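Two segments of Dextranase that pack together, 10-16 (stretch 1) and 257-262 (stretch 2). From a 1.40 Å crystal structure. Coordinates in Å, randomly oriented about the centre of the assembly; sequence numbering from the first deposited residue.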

# COMPACT_ATOMS: atom_id res chain seq x y z
N LEU A 10 16.81 20.03 7.01
CA LEU A 10 16.85 18.63 7.40
C LEU A 10 16.21 18.49 8.77
O LEU A 10 16.51 19.27 9.69
CB LEU A 10 18.29 18.11 7.43
CG LEU A 10 18.52 16.63 7.75
CD1 LEU A 10 17.76 15.71 6.77
CD2 LEU A 10 20.01 16.32 7.74
N HIS A 11 15.32 17.52 8.91
CA HIS A 11 14.72 17.22 10.20
C HIS A 11 14.73 15.72 10.40
O HIS A 11 14.14 14.98 9.59
CB HIS A 11 13.29 17.76 10.30
CG HIS A 11 12.67 17.54 11.65
ND1 HIS A 11 11.33 17.30 11.82
CD2 HIS A 11 13.23 17.52 12.88
CE1 HIS A 11 11.08 17.14 13.11
NE2 HIS A 11 12.21 17.27 13.77
N THR A 12 15.41 15.27 11.45
CA THR A 12 15.37 13.88 11.88
C THR A 12 14.99 13.83 13.35
O THR A 12 14.96 14.86 14.04
CB THR A 12 16.71 13.16 11.67
OG1 THR A 12 17.66 13.67 12.61
CG2 THR A 12 17.24 13.37 10.26
N TRP A 13 14.68 12.63 13.84
CA TRP A 13 14.22 12.50 15.21
C TRP A 13 14.56 11.11 15.74
O TRP A 13 14.97 10.21 15.00
CB TRP A 13 12.72 12.77 15.34
CG TRP A 13 11.88 11.93 14.43
CD1 TRP A 13 11.38 10.68 14.69
CD2 TRP A 13 11.45 12.27 13.10
NE1 TRP A 13 10.67 10.23 13.61
CE2 TRP A 13 10.69 11.18 12.62
CE3 TRP A 13 11.63 13.39 12.28
CZ2 TRP A 13 10.11 11.18 11.35
CZ3 TRP A 13 11.07 13.38 11.01
CH2 TRP A 13 10.31 12.28 10.56
N TRP A 14 14.37 10.95 17.05
CA TRP A 14 14.66 9.71 17.74
C TRP A 14 13.50 9.41 18.68
O TRP A 14 12.59 10.22 18.85
CB TRP A 14 15.97 9.82 18.52
CG TRP A 14 16.57 8.51 18.88
CD1 TRP A 14 16.63 7.94 20.12
CD2 TRP A 14 17.22 7.60 17.98
NE1 TRP A 14 17.26 6.73 20.05
CE2 TRP A 14 17.63 6.49 18.75
CE3 TRP A 14 17.48 7.61 16.60
CZ2 TRP A 14 18.30 5.40 18.19
CZ3 TRP A 14 18.15 6.53 16.05
CH2 TRP A 14 18.54 5.44 16.84
N HIS A 15 13.54 8.22 19.29
CA HIS A 15 12.62 7.86 20.37
C HIS A 15 13.45 7.30 21.51
O HIS A 15 14.05 6.23 21.38
CB HIS A 15 11.61 6.82 19.89
CG HIS A 15 10.65 7.34 18.87
ND1 HIS A 15 9.52 8.06 19.19
CD2 HIS A 15 10.68 7.27 17.51
CE1 HIS A 15 8.89 8.39 18.08
NE2 HIS A 15 9.58 7.93 17.05
N ASP A 16 13.48 8.02 22.64
CA ASP A 16 14.28 7.56 23.77
C ASP A 16 13.67 6.34 24.44
O ASP A 16 14.35 5.65 25.21
CB ASP A 16 14.48 8.69 24.78
CG ASP A 16 15.40 9.78 24.27
OD1 ASP A 16 16.15 9.55 23.29
OD2 ASP A 16 15.39 10.89 24.85
N ALA A 257 2.77 15.05 14.47
CA ALA A 257 4.03 15.71 14.18
C ALA A 257 5.07 14.68 13.74
O ALA A 257 4.97 13.50 14.09
CB ALA A 257 4.54 16.42 15.43
N PRO A 258 6.08 15.11 12.98
CA PRO A 258 7.22 14.22 12.76
C PRO A 258 7.81 13.85 14.11
O PRO A 258 8.08 14.71 14.94
CB PRO A 258 8.19 15.08 11.94
CG PRO A 258 7.76 16.49 12.19
CD PRO A 258 6.29 16.46 12.43
N GLY A 259 7.97 12.55 14.34
CA GLY A 259 8.41 12.08 15.63
C GLY A 259 7.30 11.71 16.59
O GLY A 259 7.59 11.23 17.69
N ALA A 260 6.04 11.93 16.22
CA ALA A 260 4.93 11.39 16.98
C ALA A 260 4.68 9.95 16.54
O ALA A 260 4.72 9.63 15.35
CB ALA A 260 3.68 12.22 16.76
N TYR A 261 4.41 9.09 17.51
CA TYR A 261 4.06 7.69 17.27
C TYR A 261 2.80 7.40 18.08
O TYR A 261 2.84 7.36 19.31
CB TYR A 261 5.21 6.77 17.71
CG TYR A 261 5.10 5.34 17.21
CD1 TYR A 261 4.33 4.40 17.88
CD2 TYR A 261 5.78 4.93 16.07
CE1 TYR A 261 4.24 3.10 17.44
CE2 TYR A 261 5.70 3.62 15.62
CZ TYR A 261 4.93 2.71 16.30
OH TYR A 261 4.86 1.42 15.85
N VAL A 262 1.68 7.23 17.38
CA VAL A 262 0.38 7.03 18.00
C VAL A 262 -0.07 5.60 17.71
O VAL A 262 -0.27 5.23 16.55
CB VAL A 262 -0.65 8.03 17.46
CG1 VAL A 262 -2.02 7.76 18.08
CG2 VAL A 262 -0.19 9.46 17.75
O HOH W 1 10.79 15.56 16.15
O HOH W 2 10.23 11.66 18.76

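Three aromatic side chains of one extended segment, His11, Trp13 and His15, pack against a tight turn more than 240 residues away in sequence, in a contact with no direct hydrogen bond across it, built from CH-pi and van der Waals packing and supplemented by two bridging waters. The two segments run in nearly the same direction, 18° apart, and approach most closely in register at Trp13 and Gly259, whose CA atoms lie 5.8 Å apart. In the first segment the CA-to-CB bonds of His11, Trp13 and His15 point toward the turn, whereas those of Thr12 and Trp14 point away, the alternation expected of an extended chain. The turn is type II, from Ala257 to Ala260, closed by a hydrogen bond from Ala260 N to Ala257 O (2.9 Å). Its two central residues, Pro258 and Gly259, cover one face of the Trp13 indole: Pro258 CB lies 3.9 Å from the centroid of the Trp13 six-membered ring, and Gly259 CA 3.5 Å from that of the five-membered ring, only 15° off the normal. Gly259 adopts phi/psi of 93/-5, where a CB would jam against the preceding carbonyl oxygen; it would also sit tightly, 3.4 Å from Trp13 CG. Pro258 also meets the edge of the His11 ring, with His11 CE1 3.5 Å from Pro258 CG. At the other end, His15 CE1 comes within 3.1 Å of Gly259 O and 4.0 Å of Tyr261 CB; the Tyr261 side chain starts toward the first segment, but its end leads away. Water supplies the polar links. Water 1 donates to Pro258 O (3.1 Å from the water O) and accepts a weak bond from His11 NE2 (3.3 Å to the water O), while the O of water 2 donates to both Trp14 O (2.8 Å) and Gly259 O (2.9 Å), joining the two backbones.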